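Local coordinates for ABC-type branched-chain amino acid transport systems periplasmic component-like protein (Thermomonospora curvata, PDB 4N03) that binds a fatty acid, seen here as palmitic acid, and probably delivers it to an ABC transporter for uptake, at residues R80-D85 with S109-A114; D122-I127 with L334-L339; W131-L136 with Y398-G403; S256-Q261 with G381-V386. All coordinates share one frame; numbering follows the deposited sequence.

Interaction 1. Residues R80-D85 with S109-A114. With PLM (palmitic acid), chain B.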
# COMPACT_ATOMS: atom_id res chain seq x y z
N ARG A 80 -5.01 11.92 -11.67
CA ARG A 80 -5.09 13.14 -10.87
C ARG A 80 -4.17 13.05 -9.65
O ARG A 80 -4.01 11.99 -9.05
CB ARG A 80 -6.50 13.43 -10.40
CG ARG A 80 -7.45 13.90 -11.48
CD ARG A 80 -7.18 15.35 -11.85
NE ARG A 80 -8.21 15.82 -12.75
CZ ARG A 80 -8.24 15.54 -14.04
NH1 ARG A 80 -7.26 14.84 -14.60
NH2 ARG A 80 -9.24 16.00 -14.78
N ASP A 81 -3.59 14.18 -9.29
CA ASP A 81 -2.65 14.32 -8.16
C ASP A 81 -3.33 15.03 -7.01
O ASP A 81 -3.63 16.21 -7.12
CB ASP A 81 -1.42 15.09 -8.64
CG ASP A 81 -0.41 15.32 -7.55
OD1 ASP A 81 -0.43 14.64 -6.51
OD2 ASP A 81 0.43 16.21 -7.70
N HIS A 82 -3.60 14.33 -5.90
CA HIS A 82 -4.14 14.98 -4.73
C HIS A 82 -3.09 15.50 -3.78
O HIS A 82 -3.45 16.14 -2.78
CB HIS A 82 -5.15 14.09 -3.98
CG HIS A 82 -4.63 12.77 -3.56
ND1 HIS A 82 -3.51 12.61 -2.77
CD2 HIS A 82 -5.16 11.53 -3.74
CE1 HIS A 82 -3.37 11.32 -2.49
NE2 HIS A 82 -4.35 10.65 -3.08
N GLY A 83 -1.80 15.23 -4.01
CA GLY A 83 -0.72 15.79 -3.23
C GLY A 83 -0.68 15.29 -1.79
O GLY A 83 -0.07 15.89 -0.91
N TYR A 84 -1.30 14.15 -1.52
CA TYR A 84 -1.51 13.63 -0.16
C TYR A 84 -2.29 14.63 0.71
O TYR A 84 -1.92 14.87 1.84
CB TYR A 84 -0.19 13.15 0.50
CG TYR A 84 -0.40 12.10 1.57
CD1 TYR A 84 -0.81 10.84 1.25
CD2 TYR A 84 -0.12 12.37 2.89
CE1 TYR A 84 -1.04 9.87 2.22
CE2 TYR A 84 -0.30 11.39 3.88
CZ TYR A 84 -0.76 10.15 3.52
OH TYR A 84 -0.94 9.21 4.51
N ASP A 85 -3.38 15.11 0.13
CA ASP A 85 -4.32 15.98 0.83
C ASP A 85 -5.77 15.51 0.63
O ASP A 85 -6.23 15.28 -0.50
CB ASP A 85 -4.26 17.40 0.28
CG ASP A 85 -5.28 18.29 0.98
OD1 ASP A 85 -5.06 18.57 2.17
OD2 ASP A 85 -6.27 18.63 0.37
N SER A 109 -4.73 6.62 2.97
CA SER A 109 -5.84 6.23 3.82
C SER A 109 -6.82 7.38 4.08
O SER A 109 -8.03 7.20 3.87
CB SER A 109 -5.37 5.56 5.12
OG SER A 109 -4.69 4.35 4.83
N PRO A 110 -6.35 8.54 4.52
CA PRO A 110 -7.34 9.60 4.77
C PRO A 110 -8.05 10.08 3.54
O PRO A 110 -9.19 10.56 3.59
CB PRO A 110 -6.53 10.70 5.43
CG PRO A 110 -5.32 10.02 6.00
CD PRO A 110 -5.01 8.93 5.00
N MSE A 111 -7.38 10.00 2.37
CA MSE A 111 -7.96 10.43 1.14
C MSE A 111 -9.14 9.54 0.74
O MSE A 111 -10.21 10.03 0.40
CB MSE A 111 -6.93 10.47 -0.01
CG MSE A 111 -5.87 11.55 0.19
SE MSE A 111 -4.28 10.76 1.11
CE MSE A 111 -4.09 12.13 2.53
N VAL A 112 -8.96 8.22 0.79
CA VAL A 112 -10.04 7.33 0.46
C VAL A 112 -11.15 7.40 1.56
O VAL A 112 -12.31 7.38 1.21
CB VAL A 112 -9.57 5.88 0.26
CG1 VAL A 112 -10.73 5.02 -0.22
CG2 VAL A 112 -8.49 5.80 -0.78
N SER A 113 -10.77 7.54 2.82
CA SER A 113 -11.79 7.69 3.90
C SER A 113 -12.70 8.84 3.61
O SER A 113 -13.92 8.74 3.89
CB SER A 113 -11.12 7.89 5.29
OG SER A 113 -10.69 6.65 5.71
N ALA A 114 -12.17 9.94 3.08
CA ALA A 114 -12.97 11.14 2.86
C ALA A 114 -14.04 10.93 1.80
O ALA A 114 -15.02 11.68 1.77
CB ALA A 114 -12.10 12.31 2.50
C1 PLM B . -1.52 5.84 3.88
O1 PLM B . -2.12 4.75 4.07
O2 PLM B . -2.06 6.96 3.91
C2 PLM B . -0.08 5.78 3.42
C3 PLM B . -0.10 5.51 1.85
C4 PLM B . 1.27 5.22 1.28
C5 PLM B . 1.26 5.03 -0.19
C6 PLM B . 2.57 4.62 -0.90
C7 PLM B . 2.67 3.11 -1.00
C8 PLM B . 3.98 2.57 -1.49
C9 PLM B . 3.97 1.10 -1.89
CA PLM B . 4.32 0.11 -0.75
CB PLM B . 3.97 -1.35 -1.25
CC PLM B . 3.05 -2.08 -0.23
CD PLM B . 2.24 -3.22 -0.82
CE PLM B . 1.30 -3.96 0.11
CF PLM B . 0.14 -4.60 -0.67
CG PLM B . 0.45 -5.96 -1.25
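Met111, a selenomethionine on the first turn of helix 109-122, reaches across to His82 and Tyr84 and lays a different part of its chain on each ring. Its CG sits squarely over one face of the imidazole, 3.7 Å from the centroid of the His82 ring. Its methyl CE does the same to the phenol, 3.7 Å from the centroid of the Tyr84 ring, so both are CH-pi contacts. The bends at chi2 (94°) and chi3 (-130°) leave SE between the rings, oblique to both, and carry CE on over the phenol. SE comes to 3.5 Å from Tyr84 CD1 in a Met-aromatic contact. Tyr84 N donates to His82 ND1 in the ring plane, and NE2 is hydrogen-bonded to Leu107 O, so both ring nitrogens are engaged.

All this lies where strands 74-81 and 103-107, in the parallel sheet of one lobe of a periplasmic binding protein, give way to loop and helix at the ligand cleft. Both segments grip the palmitate carboxylate. Tyr84 OH donates to PLM O2 at 2.6 Å, with O2 at the edge of the phenol ring and in its plane. Ser109 N donates to the same oxygen at 2.9 Å in a nearly straight bond (170°), and Ser109 OG donates to PLM O1 at 2.7 Å. Tyr148 OH, from outside the segments, is also hydrogen-bonded to the palmitic acid.

Interaction 2. Residues D122-I127 with L334-L339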
# COMPACT_ATOMS: atom_id res chain seq x y z
N ASP A 122 -21.96 5.46 -5.12
CA ASP A 122 -21.64 5.39 -6.55
C ASP A 122 -21.37 3.96 -7.01
O ASP A 122 -21.29 3.70 -8.21
CB ASP A 122 -20.44 6.28 -6.87
CG ASP A 122 -20.75 7.75 -6.79
OD1 ASP A 122 -21.95 8.14 -6.89
OD2 ASP A 122 -19.80 8.51 -6.69
N LYS A 123 -21.20 3.02 -6.09
CA LYS A 123 -20.80 1.65 -6.39
C LYS A 123 -19.45 1.61 -7.13
O LYS A 123 -19.24 0.80 -8.04
CB LYS A 123 -21.89 0.90 -7.17
CG LYS A 123 -23.22 0.83 -6.42
CD LYS A 123 -24.27 0.07 -7.20
CE LYS A 123 -25.41 -0.44 -6.33
NZ LYS A 123 -26.02 0.53 -5.39
N MSE A 124 -18.52 2.44 -6.69
CA MSE A 124 -17.24 2.64 -7.40
C MSE A 124 -16.23 1.65 -6.91
O MSE A 124 -15.72 1.78 -5.80
CB MSE A 124 -16.76 4.06 -7.11
CG MSE A 124 -15.46 4.43 -7.87
SE MSE A 124 -15.74 4.64 -9.77
CE MSE A 124 -16.21 6.57 -9.64
N PHE A 125 -15.85 0.68 -7.76
CA PHE A 125 -14.79 -0.23 -7.39
C PHE A 125 -13.51 0.53 -7.26
O PHE A 125 -13.07 1.18 -8.22
CB PHE A 125 -14.67 -1.35 -8.46
CG PHE A 125 -13.60 -2.37 -8.20
CD1 PHE A 125 -13.24 -2.76 -6.92
CD2 PHE A 125 -12.93 -2.96 -9.28
CE1 PHE A 125 -12.25 -3.69 -6.71
CE2 PHE A 125 -11.97 -3.93 -9.04
CZ PHE A 125 -11.60 -4.28 -7.78
N THR A 126 -12.89 0.50 -6.09
CA THR A 126 -11.74 1.28 -5.73
C THR A 126 -10.69 0.37 -5.15
O THR A 126 -11.00 -0.39 -4.22
CB THR A 126 -12.16 2.37 -4.73
OG1 THR A 126 -13.19 3.18 -5.28
CG2 THR A 126 -11.02 3.23 -4.37
N ILE A 127 -9.44 0.47 -5.66
CA ILE A 127 -8.34 -0.27 -5.12
C ILE A 127 -7.35 0.70 -4.53
O ILE A 127 -6.54 1.34 -5.26
CB ILE A 127 -7.63 -1.16 -6.16
CG1 ILE A 127 -8.60 -2.03 -6.93
CG2 ILE A 127 -6.52 -1.97 -5.51
CD1 ILE A 127 -8.01 -2.75 -8.13
N LEU A 334 -20.24 -4.64 -18.47
CA LEU A 334 -19.26 -3.64 -18.03
C LEU A 334 -19.95 -2.46 -17.34
O LEU A 334 -19.74 -1.31 -17.65
CB LEU A 334 -18.38 -3.18 -19.20
CG LEU A 334 -17.39 -4.19 -19.79
CD1 LEU A 334 -16.71 -3.61 -21.02
CD2 LEU A 334 -16.34 -4.52 -18.76
N THR A 335 -20.74 -2.80 -16.33
CA THR A 335 -21.37 -1.87 -15.41
C THR A 335 -20.66 -1.98 -14.10
O THR A 335 -19.87 -2.88 -13.85
CB THR A 335 -22.85 -2.18 -15.25
OG1 THR A 335 -22.99 -3.46 -14.62
CG2 THR A 335 -23.57 -2.14 -16.58
N ARG A 336 -20.97 -1.04 -13.20
CA ARG A 336 -20.36 -1.10 -11.88
C ARG A 336 -20.78 -2.35 -11.10
O ARG A 336 -19.96 -2.98 -10.46
CB ARG A 336 -20.65 0.17 -11.12
CG ARG A 336 -19.84 1.30 -11.76
CD ARG A 336 -19.83 2.51 -10.89
NE ARG A 336 -19.04 3.56 -11.50
CZ ARG A 336 -19.30 4.84 -11.32
NH1 ARG A 336 -20.29 5.21 -10.48
NH2 ARG A 336 -18.60 5.75 -11.96
N GLU A 337 -22.04 -2.77 -11.23
CA GLU A 337 -22.50 -4.01 -10.61
C GLU A 337 -21.77 -5.23 -11.20
O GLU A 337 -21.27 -6.12 -10.51
CB GLU A 337 -24.02 -4.15 -10.79
CG GLU A 337 -24.64 -5.43 -10.27
CD GLU A 337 -26.14 -5.50 -10.50
OE1 GLU A 337 -26.56 -6.29 -11.36
OE2 GLU A 337 -26.89 -4.76 -9.82
N GLY A 338 -21.65 -5.26 -12.53
CA GLY A 338 -20.98 -6.37 -13.20
C GLY A 338 -19.52 -6.46 -12.78
O GLY A 338 -18.99 -7.54 -12.52
N LEU A 339 -18.89 -5.31 -12.66
CA LEU A 339 -17.48 -5.30 -12.35
C LEU A 339 -17.19 -5.76 -10.94
O LEU A 339 -16.30 -6.55 -10.68
CB LEU A 339 -16.90 -3.92 -12.59
CG LEU A 339 -15.38 -3.81 -12.42
CD1 LEU A 339 -14.65 -4.66 -13.46
CD2 LEU A 339 -14.94 -2.37 -12.58
O HOH W 1 -18.04 -1.42 -9.24
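The guanidinium of Arg336 has the selenomethionine end of Met124 over one face, with SE 3.5 Å above the plane and displaced toward the rim. The methyl touches closest, Met124 CE lying 3.4 Å from Arg336 NH2. Met124 sets out from its backbone away from helix 336-343, and the bends at chi2 (71°) and chi3 (88°) bring SE and CE back over the flat group. Arg336 is extended from CG to NE and reaches the turn that closes helix 109-122, where Lys123, with positive phi, forms a Schellman motif. There Arg336 NH1 donates to Asp122 O at 2.9 Å, bent to 146° at the hydrogen. The aliphatic part of the arginine passes the next carbonyl, with Arg336 CD 3.4 Å from Lys123 O. A water donates to Lys123 O and to Arg336 O, both at 2.8 Å, and so ties the two backbones together. Further in, the edge of the Phe125 ring meets a leucine methyl, Phe125 CD2 to Leu339 CD2 at 3.9 Å.

The contact joins the approach to strand 126-129 to the first turn of helix 336-343, whose N-cap is Thr335, its OG1 accepting from Gly338 N. NE and NH2 of Arg336 also bond to carbonyls: NE to Leu101, NH2 to Asn97 and Val100. Asp122 OD2 is taken by Tyr93 and Asn97. The arginine therefore works as a hub for backbone carbonyls, and its positive charge would probably be eased in part by their dipoles, with the Asp122 carboxylate near but not in contact.

Interaction 3. Residues W131-L136 with Y398-G403. With PLM (palmitic acid), chain B.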
# COMPACT_ATOMS: atom_id res chain seq x y z
N TRP A 131 -3.83 0.99 3.56
CA TRP A 131 -4.06 -0.27 4.25
C TRP A 131 -4.67 -0.13 5.65
O TRP A 131 -4.54 -1.00 6.48
CB TRP A 131 -2.79 -1.13 4.20
CG TRP A 131 -2.44 -1.48 2.80
CD1 TRP A 131 -3.03 -2.45 2.11
CD2 TRP A 131 -1.56 -0.79 1.86
NE1 TRP A 131 -2.58 -2.49 0.81
CE2 TRP A 131 -1.70 -1.44 0.63
CE3 TRP A 131 -0.73 0.31 1.95
CZ2 TRP A 131 -0.99 -1.04 -0.51
CZ3 TRP A 131 -0.02 0.69 0.84
CH2 TRP A 131 -0.15 0.02 -0.37
N THR A 132 -5.35 0.98 5.89
CA THR A 132 -6.08 1.12 7.10
C THR A 132 -7.28 0.17 7.16
O THR A 132 -7.99 -0.06 6.19
CB THR A 132 -6.55 2.57 7.27
OG1 THR A 132 -7.19 2.71 8.54
CG2 THR A 132 -7.53 3.03 6.21
N THR A 133 -7.60 -0.27 8.38
CA THR A 133 -8.82 -1.02 8.64
C THR A 133 -10.05 -0.14 8.44
O THR A 133 -11.15 -0.68 8.25
CB THR A 133 -8.82 -1.57 10.06
OG1 THR A 133 -8.57 -0.50 10.99
CG2 THR A 133 -7.75 -2.60 10.21
N ALA A 134 -9.88 1.18 8.40
CA ALA A 134 -11.00 2.05 8.15
C ALA A 134 -11.60 1.86 6.77
O ALA A 134 -12.68 2.35 6.51
CB ALA A 134 -10.62 3.49 8.42
N LEU A 135 -10.89 1.18 5.86
CA LEU A 135 -11.36 0.91 4.51
C LEU A 135 -11.92 -0.49 4.32
O LEU A 135 -12.42 -0.78 3.25
CB LEU A 135 -10.27 1.23 3.48
CG LEU A 135 -9.84 2.69 3.48
CD1 LEU A 135 -8.67 2.90 2.56
CD2 LEU A 135 -10.98 3.66 3.16
N LEU A 136 -11.84 -1.34 5.36
CA LEU A 136 -12.56 -2.59 5.34
C LEU A 136 -14.05 -2.34 5.51
O LEU A 136 -14.47 -1.25 5.94
CB LEU A 136 -12.06 -3.53 6.45
CG LEU A 136 -10.62 -4.03 6.30
CD1 LEU A 136 -10.31 -4.89 7.52
CD2 LEU A 136 -10.43 -4.83 5.02
N TYR A 398 -5.98 -12.06 16.33
CA TYR A 398 -6.34 -10.67 16.53
C TYR A 398 -7.64 -10.38 15.82
O TYR A 398 -7.92 -10.85 14.73
CB TYR A 398 -5.24 -9.82 15.88
CG TYR A 398 -5.53 -8.33 15.80
CD1 TYR A 398 -5.65 -7.51 16.92
CD2 TYR A 398 -5.69 -7.73 14.57
CE1 TYR A 398 -5.87 -6.17 16.80
CE2 TYR A 398 -5.89 -6.40 14.44
CZ TYR A 398 -5.98 -5.59 15.55
OH TYR A 398 -6.21 -4.27 15.47
N GLN A 399 -8.48 -9.57 16.50
CA GLN A 399 -9.74 -9.07 15.97
C GLN A 399 -9.55 -7.81 15.20
O GLN A 399 -9.20 -6.78 15.76
CB GLN A 399 -10.73 -8.84 17.11
CG GLN A 399 -10.98 -10.01 17.99
CD GLN A 399 -11.51 -11.16 17.20
OE1 GLN A 399 -12.70 -11.15 16.84
NE2 GLN A 399 -10.69 -12.16 16.93
N VAL A 400 -9.75 -7.87 13.88
CA VAL A 400 -9.45 -6.74 13.03
C VAL A 400 -10.72 -5.88 12.97
O VAL A 400 -11.79 -6.38 12.61
CB VAL A 400 -9.04 -7.20 11.61
CG1 VAL A 400 -8.74 -6.00 10.76
CG2 VAL A 400 -7.82 -8.11 11.70
N PRO A 401 -10.63 -4.59 13.29
CA PRO A 401 -11.82 -3.75 13.21
C PRO A 401 -12.24 -3.52 11.78
O PRO A 401 -11.39 -3.55 10.84
CB PRO A 401 -11.38 -2.44 13.88
CG PRO A 401 -9.91 -2.42 13.67
CD PRO A 401 -9.47 -3.85 13.79
N VAL A 402 -13.51 -3.29 11.53
CA VAL A 402 -14.08 -3.19 10.23
C VAL A 402 -14.66 -1.82 10.00
O VAL A 402 -15.68 -1.48 10.55
CB VAL A 402 -15.15 -4.27 10.02
CG1 VAL A 402 -15.72 -4.14 8.61
CG2 VAL A 402 -14.55 -5.65 10.21
N GLY A 403 -13.96 -1.00 9.20
CA GLY A 403 -14.43 0.33 8.85
C GLY A 403 -14.07 1.45 9.82
O GLY A 403 -14.46 2.58 9.61
C1 PLM B . -1.52 5.84 3.88
O1 PLM B . -2.12 4.75 4.07
O2 PLM B . -2.06 6.96 3.91
C2 PLM B . -0.08 5.78 3.42
C3 PLM B . -0.10 5.51 1.85
C4 PLM B . 1.27 5.22 1.28
C5 PLM B . 1.26 5.03 -0.19
C6 PLM B . 2.57 4.62 -0.90
C7 PLM B . 2.67 3.11 -1.00
C8 PLM B . 3.98 2.57 -1.49
C9 PLM B . 3.97 1.10 -1.89
CA PLM B . 4.32 0.11 -0.75
CB PLM B . 3.97 -1.35 -1.25
CC PLM B . 3.05 -2.08 -0.23
CD PLM B . 2.24 -3.22 -0.82
CE PLM B . 1.30 -3.96 0.11
CF PLM B . 0.14 -4.60 -0.67
CG PLM B . 0.45 -5.96 -1.25
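The backbones of Ala134 and Gly403 come within 3.9 Å, CA to CA, where Gly403 N donates to Thr133 O at 3.0 Å. That carbonyl belongs to a short 3-10 turn opened by an ST turn, in which Thr132 OG1 accepts from Ala134 N. Thr133 O takes a second bond from Leu136 N, and the two donors approach from opposite faces of the carbonyl plane. The turn lies in the loop between strand 126-129 and helix 148-161 of this periplasmic binding protein, and the irregular chain after helix 393-397 is laid against it.

Thr133 and Leu136 carry the side-chain packing. Thr133 OG1, placed between its backbone N and carbonyl carbon (chi1 53°), lies beside Pro401 CG and is hydrogen-bonded to the carbonyl O of Thr404. Thr133 CG2 meets Val400 CG1 at 3.6 Å. Leu136 crosses Val400 at about a right angle, with CD1 3.8 Å from Val400 CG1, so that this one valine methyl meets both side chains. Val402 CG1 rests on the Leu136 backbone. Gly403 adds a CA-H...O contact to Ala134 O.

At the start of the same loop, Trp131 faces the ligand. Its indole NE1 is hydrogen-bonded to Thr144 OG1. PLM CE lies 3.6 Å above one face of the Trp131 ring, offset toward the rim, while PLM CF comes to 3.7 Å from Trp131 CZ2.

Interaction 4. Residues S256-Q261 with G381-V386. With PLM (palmitic acid), chain B.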
# COMPACT_ATOMS: atom_id res chain seq x y z
N SER A 256 5.33 1.96 3.72
CA SER A 256 5.63 3.11 2.86
C SER A 256 6.68 4.02 3.46
O SER A 256 6.97 5.09 2.88
CB SER A 256 4.38 3.91 2.54
OG SER A 256 3.88 4.53 3.71
N ALA A 257 7.31 3.63 4.55
CA ALA A 257 8.27 4.46 5.26
C ALA A 257 9.69 4.31 4.66
O ALA A 257 10.66 4.15 5.40
CB ALA A 257 8.26 4.16 6.76
N TYR A 258 9.81 4.34 3.34
CA TYR A 258 11.05 4.10 2.60
C TYR A 258 10.79 4.29 1.13
O TYR A 258 9.77 3.93 0.63
CB TYR A 258 11.54 2.67 2.86
CG TYR A 258 12.72 2.33 2.04
CD1 TYR A 258 13.94 2.93 2.29
CD2 TYR A 258 12.67 1.39 1.02
CE1 TYR A 258 15.05 2.66 1.46
CE2 TYR A 258 13.78 1.10 0.24
CZ TYR A 258 14.96 1.73 0.49
OH TYR A 258 16.10 1.46 -0.28
N SER A 259 11.79 4.86 0.44
CA SER A 259 11.90 4.86 -1.02
C SER A 259 13.37 4.64 -1.32
O SER A 259 14.24 5.11 -0.61
CB SER A 259 11.45 6.23 -1.56
OG SER A 259 12.38 7.24 -1.16
N PRO A 260 13.68 3.95 -2.43
CA PRO A 260 15.08 3.76 -2.77
C PRO A 260 15.84 5.04 -3.10
O PRO A 260 17.05 5.07 -2.92
CB PRO A 260 15.02 2.89 -4.02
CG PRO A 260 13.70 2.25 -4.01
CD PRO A 260 12.79 3.21 -3.32
N GLN A 261 15.14 6.10 -3.43
CA GLN A 261 15.80 7.38 -3.63
C GLN A 261 16.59 7.79 -2.39
O GLN A 261 17.56 8.54 -2.46
CB GLN A 261 14.77 8.48 -3.92
CG GLN A 261 14.19 8.45 -5.31
CD GLN A 261 13.20 7.37 -5.59
OE1 GLN A 261 12.69 6.69 -4.65
NE2 GLN A 261 12.83 7.24 -6.84
N GLY A 381 15.25 -2.94 -6.93
CA GLY A 381 14.20 -2.27 -6.20
C GLY A 381 14.61 -1.71 -4.87
O GLY A 381 13.74 -1.26 -4.10
N GLY A 382 15.89 -1.77 -4.53
CA GLY A 382 16.39 -1.07 -3.34
C GLY A 382 16.05 -1.73 -2.02
O GLY A 382 16.18 -1.09 -0.98
N ALA A 383 15.67 -3.00 -2.04
CA ALA A 383 15.25 -3.68 -0.81
C ALA A 383 15.40 -5.17 -1.00
O ALA A 383 15.26 -5.68 -2.11
CB ALA A 383 13.82 -3.33 -0.41
N VAL A 384 15.59 -5.89 0.12
CA VAL A 384 15.68 -7.35 0.10
C VAL A 384 14.82 -7.91 1.22
O VAL A 384 14.63 -7.29 2.27
CB VAL A 384 17.12 -7.91 0.26
CG1 VAL A 384 18.02 -7.59 -0.91
CG2 VAL A 384 17.82 -7.46 1.52
N ILE A 385 14.35 -9.13 1.01
CA ILE A 385 13.62 -9.86 2.06
C ILE A 385 14.56 -10.25 3.17
O ILE A 385 15.62 -10.85 2.94
CB ILE A 385 12.95 -11.09 1.43
CG1 ILE A 385 11.84 -10.65 0.50
CG2 ILE A 385 12.41 -12.02 2.51
CD1 ILE A 385 11.28 -11.76 -0.39
N VAL A 386 14.17 -9.94 4.40
CA VAL A 386 14.84 -10.42 5.60
C VAL A 386 14.07 -11.61 6.15
O VAL A 386 14.67 -12.61 6.52
CB VAL A 386 14.96 -9.28 6.66
CG1 VAL A 386 15.59 -9.78 7.95
CG2 VAL A 386 15.84 -8.19 6.06
C1 PLM B . -1.52 5.84 3.88
O1 PLM B . -2.12 4.75 4.07
O2 PLM B . -2.06 6.96 3.91
C2 PLM B . -0.08 5.78 3.42
C3 PLM B . -0.10 5.51 1.85
C4 PLM B . 1.27 5.22 1.28
C5 PLM B . 1.26 5.03 -0.19
C6 PLM B . 2.57 4.62 -0.90
C7 PLM B . 2.67 3.11 -1.00
C8 PLM B . 3.98 2.57 -1.49
C9 PLM B . 3.97 1.10 -1.89
CA PLM B . 4.32 0.11 -0.75
CB PLM B . 3.97 -1.35 -1.25
CC PLM B . 3.05 -2.08 -0.23
CD PLM B . 2.24 -3.22 -0.82
CE PLM B . 1.30 -3.96 0.11
CF PLM B . 0.14 -4.60 -0.67
CG PLM B . 0.45 -5.96 -1.25
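Gly381 meets Pro260 through its carbonyl, with Gly381 O 3.5 Å from Pro260 CG. Pro260 CB points toward the glycines and lies 4.2 Å from Gly382 CA. Both glycines have positive phi. The CA of Gly382 packs closely against Tyr258 as well, 4.0 Å from Tyr258 OH.

Gly382 supplies the polar link. Tyr258 OH donates to Gly382 O at 2.6 Å, a short bond with the donor tilted 19° from the carbonyl plane and a C=O...donor angle of 136°. Tyr258 CG is anti to its backbone N (chi1 174°), which starts the phenol on its way across to the second segment. Pro260 N stands over one face of the same ring, offset toward the rim, so the loop folds back on its own tyrosine.

These glycines turn the chain into strand 383-390, an outermost strand of the mixed seven-stranded sheet in the second lobe of the periplasmic binding protein fold. It runs antiparallel beside strand 370-375, and Gly382 is backbone-bonded to Asp376. Segment 256-261 belongs to the loop that follows strand 251-253 of that sheet.

At Ala383 the contact thins to a methyl beside the phenol, with Ala383 CB 4.5 Å from Tyr258 CE2. Beyond it, Val384 and Val386 pair through their backbones with Lys374 and Ile372, and the chain turns a corner at Val386. At the other end of segment 256-261 the loop reaches the ligand: Ser256 CB touches PLM C4 at 3.6 Å, while Ser256 OG is hydrogen-bonded to Tyr46 OH.

Interactions 1, 3 and 4 all reach the palmitate, 1 and 3 from neighbouring positions, 4 from the loop after strand 251-253. Interactions 1 and 2 belong to the same four-stranded parallel sheet, joined in sequence by helix 109-122 and strand 126-129, with centres about 20 Å apart. Segment 131-136 of interaction 3 comes shortly after 122-127 and touches interaction 1, where Ser109 packs on Thr132 and Val112 on Leu135; their centres are about 18 Å apart. Interaction 4, on the seven-stranded sheet, falls within the sequence span bridged by interaction 3 and lies about 33 Å from interaction 2 between centres. Contacts from both lobes thus converge on one fatty-acid site, while interaction 2 is packing at the periphery of the first lobe.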